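Long-range contacts in ABC transporter, substrate binding protein (Aeropyrum pernix, PDB 3EAF), which probably captures a small solute outside the cell and delivers it to a membrane-bound ABC transporter, and carries a magnesium ion in the crystal: residues E29-K33 with I50-K54; G84-E89 with S106-L111; G246-K250 with K356-G361. One frame throughout, in Å; residues are numbered along the deposited sequence.

Contact 1: E29-K33 with I50-K54; sequences ELAFK and INYIK
Tyr52 reaches from strand 47-56 across to Phe32 and Glu29 of helix 18-38. Tyr52 CB sits over the middle of the Phe32 ring, 3.7 Å from the centroid, as a CH-pi contact. Beyond it, CG lies above Phe32 CD2 and the two rings form an offset stack, centroids 4.6 Å apart and planes 9° from parallel; Tyr52 CD2 also closes to 3.4 Å on Phe32 CB. A chi1 of 74°, which sets CG between the backbone N and the carbonyl carbon, sends the ring along this path. At the far end CE1 runs beside the Glu29 carboxylate, and Tyr52 OH donates a 2.7 Å hydrogen bond to Glu29 OE2. That oxygen lies at the edge of the phenol ring, with the carboxylate plane turned 83° to it. Lys33 CE flanks the same hydroxyl. Lys54 NZ comes from above the carboxylate plane to form a 3.1 Å salt bridge with Glu29 OE1, and pairs with Glu13 as well. At the Ile50 end of the strand segment, Ile50 CG2 packs on Phe32 CE1 at 3.6 Å. Helix and sheet are thus joined by an apolar layer around Phe32 and a charged cluster where each Glu29 oxygen has its own donor, probably keeping the carboxylate ionised.

Contact 2: G84-E89 with S106-L111; sequences GTADTE and SYSAKL
Ser108 OG donates a 2.6 Å hydrogen bond to Glu89 OE2, received on the anti lone pair of that oxygen, the one away from OE1. Equally short is the bond between Thr85 OG1 and Ser106 OG, also 2.6 Å, in which either hydroxyl could donate. Both serines have OG anti to the backbone N (chi1 171°), and each OG also accepts from the backbone N two residues on. Two successive ST turns therefore shape the loop that grips the helix start. Glu89 OE1 accepts a hydrogen bond from a water 2.8 Å away, and this water accepts from Lys110 NZ, so the opposite charges are bridged rather than touching. Lys110 CD lies 3.5 Å from Glu89 OE2. Beyond these bonds, Thr88 CG2 packs on Leu111 CD1 at 3.7 Å, while Thr88 OG1 turns back to Gly84 O, the N-cap residue's carbonyl, meeting it from above the carbonyl plane. Thr85 OG1 also hydrogen-bonds a glycerol, probably from the crystallisation liquor. The contact ties the N-terminal end of helix 85-98, the beta-alpha-beta crossover between parallel strands 79-82 and 101-104, to the loop leaving the second strand, with Tyr124 of helix 124-139 and Tyr154 of helix 153-156 against Thr85.

Contact 3: G246-K250 with K356-G361; sequences GGYGK and KLGENG
Gly249 of a type II beta turn, Gly247 to Lys250, meets Glu359 of a type I turn, Gly358 to Gly361; the first leads into strand 251-255, the second joins strands 352-357 and 363-369 as an antiparallel hairpin at the edge of the seven-stranded sheet. Lys356 comes first, its chain fully extended, so that Lys356 CE passes 3.7 Å from Gly249 O and NZ reaches a water. That one water also donates to Gly249 O and to Glu359 OE2, linking both turns to the lysine. Leu357 follows with its carbonyl: Gly249 N donates to Leu357 O at 2.8 Å, a bent bond (N-H...O 136°) with the donor tilted from the carbonyl plane. Its side chain turns toward the first turn, CD2 on Gly247 O and CD1 by Tyr248 CD1, while Pro240 and Ile243 of helix 239-243 also touch it. Gly358 opens the type I turn, Gly358 O accepting from Gly361 N and lying 3.7 Å from Tyr248 CB. Glu359 starts away from the other turn, but a chi2 of -81° bends its carboxylate back until Glu359 OE2 is 3.4 Å from Gly249 CA; a side chain on Gly249, whose phi is positive, would collide with this oxygen. The backbone O of Glu359 stands beside Tyr248 CD2. Asn360 turns outward and uses OD1 to accept from Glu362 N. With an alanine in place of Tyr248, the hairpin turn would probably lose the ring face on which Gly361 CA rests, and a gap would open beside Leu357. Gly361 closes the walk: Gly361 CA sits over the centre of the Tyr248 ring, 3.4 Å from the centroid and 8° off the ring normal, where a CB would strike CZ.

Contact 2 is the buried one, its centre about 10 Å from the centre of the chain; contacts 1 and 3 are partly buried, and their centres lie about 19 and 23 Å out. No two of them touch, and none shares a helix or strand with another. Contacts 1 and 2 nevertheless belong to the same six-stranded sheet region: one packs a helix on strand 47-56, the other joins a helix start to the loop after strand 101-104. Contact 3 belongs to the seven-stranded sheet, on the opposite side of the centre from contact 2. Stacked rings with a salt bridge serve contact 1, short hydroxyl bonds contact 2, and glycine-rich backbone against one tyrosine contact 3.

Contact 1: E29-K33 with I50-K54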
ATOM      1  N   GLU A  29       7.169  12.993  -4.146  1.00  9.05           N
ATOM      2  CA  GLU A  29       7.792  14.262  -4.522  1.00  9.82           C
ATOM      3  C   GLU A  29       8.804  14.065  -5.643  1.00  9.58           C
ATOM      4  O   GLU A  29       8.818  14.835  -6.602  1.00 10.10           O
ATOM      5  CB  GLU A  29       8.439  14.942  -3.318  1.00  9.83           C
ATOM      6  CG  GLU A  29       7.432  15.585  -2.381  1.00 12.00           C
ATOM      7  CD  GLU A  29       8.071  16.636  -1.490  1.00 14.93           C
ATOM      8  OE1 GLU A  29       8.815  16.270  -0.558  1.00 15.94           O
ATOM      9  OE2 GLU A  29       7.826  17.832  -1.733  1.00 17.22           O
ATOM     10  N   LEU A  30       9.632  13.030  -5.522  1.00  9.57           N
ATOM     11  CA  LEU A  30      10.551  12.649  -6.597  1.00  9.55           C
ATOM     12  C   LEU A  30       9.823  12.504  -7.925  1.00  9.08           C
ATOM     13  O   LEU A  30      10.285  13.013  -8.942  1.00  9.29           O
ATOM     14  CB  LEU A  30      11.280  11.345  -6.279  1.00  9.57           C
ATOM     15  CG  LEU A  30      12.565  11.403  -5.453  1.00  9.96           C
ATOM     16  CD1 LEU A  30      13.141   9.998  -5.371  1.00  8.91           C
ATOM     17  CD2 LEU A  30      13.582  12.390  -6.043  1.00  9.84           C
ATOM     18  N   ALA A  31       8.683  11.819  -7.905  1.00  8.57           N
ATOM     19  CA  ALA A  31       7.888  11.578  -9.117  1.00  8.25           C
ATOM     20  C   ALA A  31       7.307  12.856  -9.719  1.00  7.98           C
ATOM     21  O   ALA A  31       7.380  13.054 -10.933  1.00  7.92           O
ATOM     22  CB  ALA A  31       6.781  10.563  -8.844  1.00  7.83           C
ATOM     23  N   PHE A  32       6.733  13.712  -8.876  1.00  7.83           N
ATOM     24  CA  PHE A  32       6.235  15.008  -9.332  1.00  8.08           C
ATOM     25  C   PHE A  32       7.345  15.815 -10.017  1.00  8.48           C
ATOM     26  O   PHE A  32       7.162  16.328 -11.130  1.00  8.22           O
ATOM     27  CB  PHE A  32       5.648  15.810  -8.173  1.00  7.92           C
ATOM     28  CG  PHE A  32       4.246  15.399  -7.781  1.00  7.93           C
ATOM     29  CD1 PHE A  32       3.219  15.349  -8.730  1.00  7.90           C
ATOM     30  CD2 PHE A  32       3.945  15.107  -6.450  1.00  7.99           C
ATOM     31  CE1 PHE A  32       1.914  14.982  -8.361  1.00  8.14           C
ATOM     32  CE2 PHE A  32       2.641  14.739  -6.062  1.00  8.16           C
ATOM     33  CZ  PHE A  32       1.627  14.681  -7.016  1.00  8.21           C
ATOM     34  N   LYS A  33       8.495  15.915  -9.358  1.00  8.71           N
ATOM     35  CA  LYS A  33       9.603  16.697  -9.898  1.00  9.42           C
ATOM     36  C   LYS A  33      10.143  16.061 -11.178  1.00  9.84           C
ATOM     37  O   LYS A  33      10.441  16.770 -12.143  1.00 10.07           O
ATOM     38  CB  LYS A  33      10.721  16.864  -8.866  1.00  9.39           C
ATOM     39  CG  LYS A  33      10.328  17.690  -7.641  1.00  9.68           C
ATOM     40  CD  LYS A  33      11.442  17.657  -6.614  1.00 11.55           C
ATOM     41  CE  LYS A  33      11.196  18.620  -5.456  1.00 12.75           C
ATOM     42  NZ  LYS A  33      12.403  18.674  -4.586  1.00 14.14           N
ATOM     43  N   ILE A  50       2.431  20.011 -13.152  1.00 11.82           N
ATOM     44  CA  ILE A  50       1.717  19.701 -11.922  1.00 11.04           C
ATOM     45  C   ILE A  50       2.237  20.570 -10.790  1.00 11.01           C
ATOM     46  O   ILE A  50       3.415  20.476 -10.400  1.00 11.10           O
ATOM     47  CB  ILE A  50       1.794  18.200 -11.539  1.00 11.25           C
ATOM     48  CG1 ILE A  50       1.166  17.331 -12.645  1.00 10.09           C
ATOM     49  CG2 ILE A  50       1.094  17.964 -10.205  1.00 10.17           C
ATOM     50  CD1 ILE A  50       1.118  15.852 -12.333  1.00 10.80           C
ATOM     51  N   ASN A  51       1.356  21.429 -10.288  1.00 10.52           N
ATOM     52  CA  ASN A  51       1.614  22.160  -9.065  1.00 10.86           C
ATOM     53  C   ASN A  51       1.054  21.315  -7.935  1.00 10.66           C
ATOM     54  O   ASN A  51      -0.164  21.240  -7.752  1.00 10.78           O
ATOM     55  CB  ASN A  51       0.955  23.551  -9.103  1.00 10.92           C
ATOM     56  CG  ASN A  51       1.113  24.318  -7.791  1.00 11.80           C
ATOM     57  OD1 ASN A  51       2.176  24.297  -7.160  1.00 13.67           O
ATOM     58  ND2 ASN A  51       0.050  24.995  -7.374  1.00 10.37           N
ATOM     59  N   TYR A  52       1.934  20.647  -7.199  1.00 10.76           N
ATOM     60  CA  TYR A  52       1.482  19.799  -6.096  1.00 11.00           C
ATOM     61  C   TYR A  52       1.612  20.515  -4.761  1.00 11.24           C
ATOM     62  O   TYR A  52       2.557  21.280  -4.544  1.00 11.41           O
ATOM     63  CB  TYR A  52       2.197  18.445  -6.082  1.00 10.99           C
ATOM     64  CG  TYR A  52       3.640  18.461  -5.617  1.00 11.18           C
ATOM     65  CD1 TYR A  52       3.965  18.232  -4.278  1.00 10.42           C
ATOM     66  CD2 TYR A  52       4.681  18.674  -6.519  1.00 11.14           C
ATOM     67  CE1 TYR A  52       5.298  18.235  -3.845  1.00 11.41           C
ATOM     68  CE2 TYR A  52       6.015  18.682  -6.100  1.00 11.59           C
ATOM     69  CZ  TYR A  52       6.315  18.457  -4.762  1.00 12.09           C
ATOM     70  OH  TYR A  52       7.633  18.448  -4.345  1.00 12.24           O
ATOM     71  N   ILE A  53       0.650  20.259  -3.880  1.00 11.32           N
ATOM     72  CA  ILE A  53       0.590  20.914  -2.582  1.00 11.40           C
ATOM     73  C   ILE A  53       0.724  19.845  -1.486  1.00 11.55           C
ATOM     74  O   ILE A  53      -0.205  19.073  -1.233  1.00 10.55           O
ATOM     75  CB  ILE A  53      -0.726  21.753  -2.425  1.00 11.48           C
ATOM     76  CG1 ILE A  53      -0.847  22.825  -3.520  1.00 12.12           C
ATOM     77  CG2 ILE A  53      -0.801  22.418  -1.059  1.00 11.79           C
ATOM     78  CD1 ILE A  53      -1.745  22.430  -4.688  1.00 13.07           C
ATOM     79  N   LYS A  54       1.892  19.795  -0.853  1.00 11.86           N
ATOM     80  CA  LYS A  54       2.169  18.769   0.147  1.00 12.38           C
ATOM     81  C   LYS A  54       1.689  19.187   1.529  1.00 12.47           C
ATOM     82  O   LYS A  54       1.969  20.297   1.986  1.00 12.92           O
ATOM     83  CB  LYS A  54       3.655  18.424   0.193  1.00 12.24           C
ATOM     84  CG  LYS A  54       3.960  17.207   1.059  1.00 13.23           C
ATOM     85  CD  LYS A  54       5.429  16.812   1.011  1.00 13.03           C
ATOM     86  CE  LYS A  54       6.224  17.531   2.082  1.00 12.98           C
ATOM     87  NZ  LYS A  54       7.599  16.975   2.183  1.00 13.23           N
TER

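Contact 2: G84-E89 with S106-L111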
ATOM      1  N   GLY A  84      -4.071   7.585   4.465  1.00  8.19           N
ATOM      2  CA  GLY A  84      -4.606   6.607   5.430  1.00  8.51           C
ATOM      3  C   GLY A  84      -5.945   5.985   5.086  1.00  8.56           C
ATOM      4  O   GLY A  84      -6.785   6.623   4.455  1.00  8.46           O
ATOM      5  N   THR A  85      -6.146   4.734   5.498  1.00  8.72           N
ATOM      6  CA  THR A  85      -7.418   4.033   5.244  1.00  8.65           C
ATOM      7  C   THR A  85      -8.630   4.766   5.825  1.00  9.11           C
ATOM      8  O   THR A  85      -9.620   4.983   5.115  1.00  8.88           O
ATOM      9  CB  THR A  85      -7.388   2.562   5.743  1.00  8.71           C
ATOM     10  OG1 THR A  85      -6.549   1.792   4.884  1.00  7.54           O
ATOM     11  CG2 THR A  85      -8.794   1.938   5.745  1.00  8.22           C
ATOM     12  N   ALA A  86      -8.549   5.140   7.104  1.00  9.35           N
ATOM     13  CA  ALA A  86      -9.656   5.826   7.779  1.00 10.04           C
ATOM     14  C   ALA A  86     -10.080   7.091   7.035  1.00 10.28           C
ATOM     15  O   ALA A  86     -11.247   7.229   6.667  1.00 10.39           O
ATOM     16  CB  ALA A  86      -9.307   6.149   9.250  1.00  9.99           C
ATOM     17  N   ASP A  87      -9.136   8.002   6.800  1.00 10.61           N
ATOM     18  CA  ASP A  87      -9.474   9.249   6.108  1.00 10.88           C
ATOM     19  C   ASP A  87      -9.881   9.073   4.638  1.00 10.83           C
ATOM     20  O   ASP A  87     -10.825   9.724   4.182  1.00 10.98           O
ATOM     21  CB  ASP A  87      -8.410  10.345   6.288  1.00 10.79           C
ATOM     22  CG  ASP A  87      -6.999   9.870   5.995  1.00 11.47           C
ATOM     23  OD1 ASP A  87      -6.394   9.179   6.847  1.00 11.48           O
ATOM     24  OD2 ASP A  87      -6.473  10.239   4.930  1.00 10.48           O
ATOM     25  N   THR A  88      -9.186   8.193   3.911  1.00 10.77           N
ATOM     26  CA  THR A  88      -9.520   7.928   2.507  1.00 10.24           C
ATOM     27  C   THR A  88     -10.942   7.384   2.381  1.00 10.76           C
ATOM     28  O   THR A  88     -11.684   7.795   1.478  1.00 10.60           O
ATOM     29  CB  THR A  88      -8.501   6.981   1.806  1.00 10.12           C
ATOM     30  OG1 THR A  88      -7.161   7.406   2.076  1.00  9.44           O
ATOM     31  CG2 THR A  88      -8.722   6.969   0.297  1.00  9.81           C
ATOM     32  N   GLU A  89     -11.311   6.465   3.282  1.00 11.15           N
ATOM     33  CA  GLU A  89     -12.673   5.909   3.353  1.00 11.85           C
ATOM     34  C   GLU A  89     -13.721   6.964   3.696  1.00 12.10           C
ATOM     35  O   GLU A  89     -14.773   7.046   3.045  1.00 11.86           O
ATOM     36  CB  GLU A  89     -12.749   4.747   4.359  1.00 11.67           C
ATOM     37  CG  GLU A  89     -12.308   3.392   3.794  1.00 12.13           C
ATOM     38  CD  GLU A  89     -12.431   2.242   4.787  1.00 12.46           C
ATOM     39  OE1 GLU A  89     -13.043   2.442   5.859  1.00 13.89           O
ATOM     40  OE2 GLU A  89     -11.911   1.138   4.491  1.00 11.82           O
ATOM     41  N   SER A 106      -3.543   3.877   1.040  1.00  7.99           N
ATOM     42  CA  SER A 106      -4.506   2.886   1.524  1.00  8.02           C
ATOM     43  C   SER A 106      -4.947   2.001   0.370  1.00  7.68           C
ATOM     44  O   SER A 106      -5.359   2.503  -0.677  1.00  7.82           O
ATOM     45  CB  SER A 106      -5.741   3.549   2.122  1.00  7.96           C
ATOM     46  OG  SER A 106      -6.734   2.562   2.376  1.00  8.85           O
ATOM     47  N   TYR A 107      -4.845   0.688   0.563  1.00  7.26           N
ATOM     48  CA  TYR A 107      -5.352  -0.265  -0.419  1.00  7.09           C
ATOM     49  C   TYR A 107      -6.620  -0.975   0.086  1.00  7.53           C
ATOM     50  O   TYR A 107      -6.843  -2.146  -0.216  1.00  7.67           O
ATOM     51  CB  TYR A 107      -4.265  -1.268  -0.829  1.00  6.77           C
ATOM     52  CG  TYR A 107      -2.913  -0.648  -1.150  1.00  6.14           C
ATOM     53  CD1 TYR A 107      -2.793   0.404  -2.066  1.00  6.15           C
ATOM     54  CD2 TYR A 107      -1.755  -1.128  -0.545  1.00  6.42           C
ATOM     55  CE1 TYR A 107      -1.542   0.968  -2.361  1.00  7.21           C
ATOM     56  CE2 TYR A 107      -0.511  -0.585  -0.827  1.00  5.74           C
ATOM     57  CZ  TYR A 107      -0.409   0.458  -1.730  1.00  6.66           C
ATOM     58  OH  TYR A 107       0.830   0.988  -1.989  1.00  7.24           O
ATOM     59  N   SER A 108      -7.456  -0.260   0.840  1.00  7.56           N
ATOM     60  CA  SER A 108      -8.710  -0.822   1.368  1.00  7.96           C
ATOM     61  C   SER A 108      -9.679  -1.308   0.294  1.00  8.62           C
ATOM     62  O   SER A 108      -9.977  -0.580  -0.660  1.00  8.10           O
ATOM     63  CB  SER A 108      -9.444   0.203   2.248  1.00  8.25           C
ATOM     64  OG  SER A 108     -10.749  -0.264   2.577  1.00  8.08           O
ATOM     65  N   ALA A 109     -10.212  -2.516   0.492  1.00  8.92           N
ATOM     66  CA  ALA A 109     -11.199  -3.092  -0.419  1.00  9.66           C
ATOM     67  C   ALA A 109     -12.492  -2.281  -0.476  1.00 10.23           C
ATOM     68  O   ALA A 109     -13.195  -2.292  -1.492  1.00 10.47           O
ATOM     69  CB  ALA A 109     -11.489  -4.549  -0.047  1.00  9.63           C
ATOM     70  N   LYS A 110     -12.794  -1.571   0.611  1.00 10.75           N
ATOM     71  CA  LYS A 110     -13.973  -0.708   0.683  1.00 11.58           C
ATOM     72  C   LYS A 110     -13.966   0.440  -0.348  1.00 11.80           C
ATOM     73  O   LYS A 110     -15.025   0.967  -0.696  1.00 11.79           O
ATOM     74  CB  LYS A 110     -14.166  -0.180   2.116  1.00 11.64           C
ATOM     75  CG  LYS A 110     -14.399  -1.300   3.134  1.00 11.81           C
ATOM     76  CD  LYS A 110     -14.782  -0.785   4.510  1.00 12.72           C
ATOM     77  CE  LYS A 110     -15.221  -1.944   5.415  1.00 14.60           C
ATOM     78  NZ  LYS A 110     -15.467  -1.484   6.820  1.00 16.11           N
ATOM     79  N   LEU A 111     -12.797   0.779  -0.891  1.00 20.00           N
ATOM     80  CA  LEU A 111     -12.652   1.843  -1.878  1.00 20.00           C
ATOM     81  C   LEU A 111     -13.044   1.361  -3.271  1.00 20.00           C
ATOM     82  O   LEU A 111     -13.304   2.254  -4.122  1.00 12.16           O
ATOM     83  CB  LEU A 111     -11.215   2.371  -1.890  1.00 20.00           C
ATOM     84  CG  LEU A 111     -10.740   3.071  -0.614  1.00 20.00           C
ATOM     85  CD1 LEU A 111      -9.261   3.410  -0.708  1.00 20.00           C
ATOM     86  CD2 LEU A 111     -11.566   4.320  -0.346  1.00 20.00           C
TER
HETATM   87  O   HOH W   1     -13.504   0.565   7.832  1.00 17.66           O

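Contact 3: G246-K250 with K356-G361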
ATOM      1  N   GLY A 246      16.798 -13.433  15.721  1.00 17.64           N
ATOM      2  CA  GLY A 246      15.751 -14.341  16.195  1.00 17.30           C
ATOM      3  C   GLY A 246      14.708 -14.650  15.137  1.00 17.17           C
ATOM      4  O   GLY A 246      14.165 -15.758  15.099  1.00 17.23           O
ATOM      5  N   GLY A 247      14.434 -13.675  14.273  1.00 17.02           N
ATOM      6  CA  GLY A 247      13.435 -13.835  13.219  1.00 16.48           C
ATOM      7  C   GLY A 247      13.954 -14.378  11.903  1.00 16.26           C
ATOM      8  O   GLY A 247      13.176 -14.607  10.980  1.00 16.02           O
ATOM      9  N   TYR A 248      15.264 -14.591  11.809  1.00 16.17           N
ATOM     10  CA  TYR A 248      15.874 -15.058  10.558  1.00 16.24           C
ATOM     11  C   TYR A 248      15.260 -16.379  10.090  1.00 15.60           C
ATOM     12  O   TYR A 248      15.174 -17.335  10.855  1.00 15.38           O
ATOM     13  CB  TYR A 248      17.396 -15.194  10.708  1.00 16.94           C
ATOM     14  CG  TYR A 248      18.161 -13.883  10.767  1.00 17.82           C
ATOM     15  CD1 TYR A 248      17.499 -12.652  10.823  1.00 19.00           C
ATOM     16  CD2 TYR A 248      19.556 -13.881  10.805  1.00 18.37           C
ATOM     17  CE1 TYR A 248      18.216 -11.449  10.892  1.00 19.26           C
ATOM     18  CE2 TYR A 248      20.275 -12.697  10.877  1.00 18.08           C
ATOM     19  CZ  TYR A 248      19.605 -11.488  10.920  1.00 18.34           C
ATOM     20  OH  TYR A 248      20.324 -10.320  10.985  1.00 18.79           O
ATOM     21  N   GLY A 249      14.811 -16.401   8.835  1.00 14.98           N
ATOM     22  CA  GLY A 249      14.180 -17.573   8.235  1.00 13.98           C
ATOM     23  C   GLY A 249      12.700 -17.735   8.535  1.00 14.07           C
ATOM     24  O   GLY A 249      12.073 -18.673   8.033  1.00 13.71           O
ATOM     25  N   LYS A 250      12.133 -16.824   9.333  1.00 13.41           N
ATOM     26  CA  LYS A 250      10.779 -17.010   9.887  1.00 13.95           C
ATOM     27  C   LYS A 250       9.792 -15.860   9.675  1.00 12.99           C
ATOM     28  O   LYS A 250       8.728 -15.848  10.297  1.00 13.06           O
ATOM     29  CB  LYS A 250      10.845 -17.314  11.397  1.00 13.84           C
ATOM     30  CG  LYS A 250      11.632 -18.566  11.763  1.00 15.11           C
ATOM     31  CD  LYS A 250      11.432 -18.942  13.220  1.00 15.71           C
ATOM     32  CE  LYS A 250      12.209 -18.053  14.169  1.00 17.77           C
ATOM     33  NZ  LYS A 250      12.109 -18.590  15.555  1.00 18.48           N
ATOM     34  N   LYS A 356      11.030 -13.009   1.667  1.00 10.69           N
ATOM     35  CA  LYS A 356      11.431 -13.713   2.873  1.00 11.65           C
ATOM     36  C   LYS A 356      12.591 -13.027   3.581  1.00 12.15           C
ATOM     37  O   LYS A 356      13.558 -12.605   2.947  1.00 12.29           O
ATOM     38  CB  LYS A 356      11.836 -15.151   2.541  1.00 11.54           C
ATOM     39  CG  LYS A 356      12.208 -16.001   3.754  1.00 11.74           C
ATOM     40  CD  LYS A 356      12.669 -17.368   3.306  1.00 13.40           C
ATOM     41  CE  LYS A 356      13.008 -18.275   4.470  1.00 14.82           C
ATOM     42  NZ  LYS A 356      13.586 -19.559   3.948  1.00 15.77           N
ATOM     43  N   LEU A 357      12.492 -12.939   4.901  1.00 13.02           N
ATOM     44  CA  LEU A 357      13.645 -12.644   5.725  1.00 13.98           C
ATOM     45  C   LEU A 357      14.446 -13.942   5.820  1.00 14.63           C
ATOM     46  O   LEU A 357      14.089 -14.857   6.571  1.00 14.46           O
ATOM     47  CB  LEU A 357      13.210 -12.144   7.107  1.00 14.22           C
ATOM     48  CG  LEU A 357      14.268 -11.859   8.178  1.00 14.43           C
ATOM     49  CD1 LEU A 357      15.397 -11.008   7.624  1.00 14.48           C
ATOM     50  CD2 LEU A 357      13.622 -11.184   9.386  1.00 14.07           C
ATOM     51  N   GLY A 358      15.514 -14.020   5.030  1.00 15.18           N
ATOM     52  CA  GLY A 358      16.283 -15.258   4.881  1.00 16.40           C
ATOM     53  C   GLY A 358      17.031 -15.702   6.125  1.00 17.21           C
ATOM     54  O   GLY A 358      17.245 -14.912   7.053  1.00 16.79           O
ATOM     55  N   GLU A 359      17.437 -16.972   6.125  1.00 18.06           N
ATOM     56  CA  GLU A 359      18.208 -17.569   7.226  1.00 19.40           C
ATOM     57  C   GLU A 359      19.511 -16.824   7.502  1.00 19.23           C
ATOM     58  O   GLU A 359      19.956 -16.752   8.643  1.00 19.52           O
ATOM     59  CB  GLU A 359      18.503 -19.048   6.941  1.00 19.78           C
ATOM     60  CG  GLU A 359      17.264 -19.925   6.797  1.00 22.84           C
ATOM     61  CD  GLU A 359      16.662 -20.351   8.132  1.00 27.67           C
ATOM     62  OE1 GLU A 359      17.377 -20.349   9.166  1.00 29.03           O
ATOM     63  OE2 GLU A 359      15.460 -20.709   8.143  1.00 30.12           O
ATOM     64  N   ASN A 360      20.112 -16.272   6.449  1.00 19.50           N
ATOM     65  CA  ASN A 360      21.329 -15.471   6.570  1.00 19.65           C
ATOM     66  C   ASN A 360      21.072 -14.013   6.966  1.00 19.50           C
ATOM     67  O   ASN A 360      22.013 -13.220   7.082  1.00 19.30           O
ATOM     68  CB  ASN A 360      22.140 -15.536   5.267  1.00 19.94           C
ATOM     69  CG  ASN A 360      21.395 -14.957   4.070  1.00 20.74           C
ATOM     70  OD1 ASN A 360      20.228 -14.559   4.162  1.00 21.96           O
ATOM     71  ND2 ASN A 360      22.072 -14.917   2.931  1.00 21.00           N
ATOM     72  N   GLY A 361      19.797 -13.668   7.153  1.00 19.00           N
ATOM     73  CA  GLY A 361      19.394 -12.317   7.512  1.00 18.68           C
ATOM     74  C   GLY A 361      19.208 -11.387   6.330  1.00 18.91           C
ATOM     75  O   GLY A 361      18.941 -10.199   6.504  1.00 18.98           O
TER
HETATM   76  O   HOH W   2      13.226 -20.885   6.627  1.00 28.97           O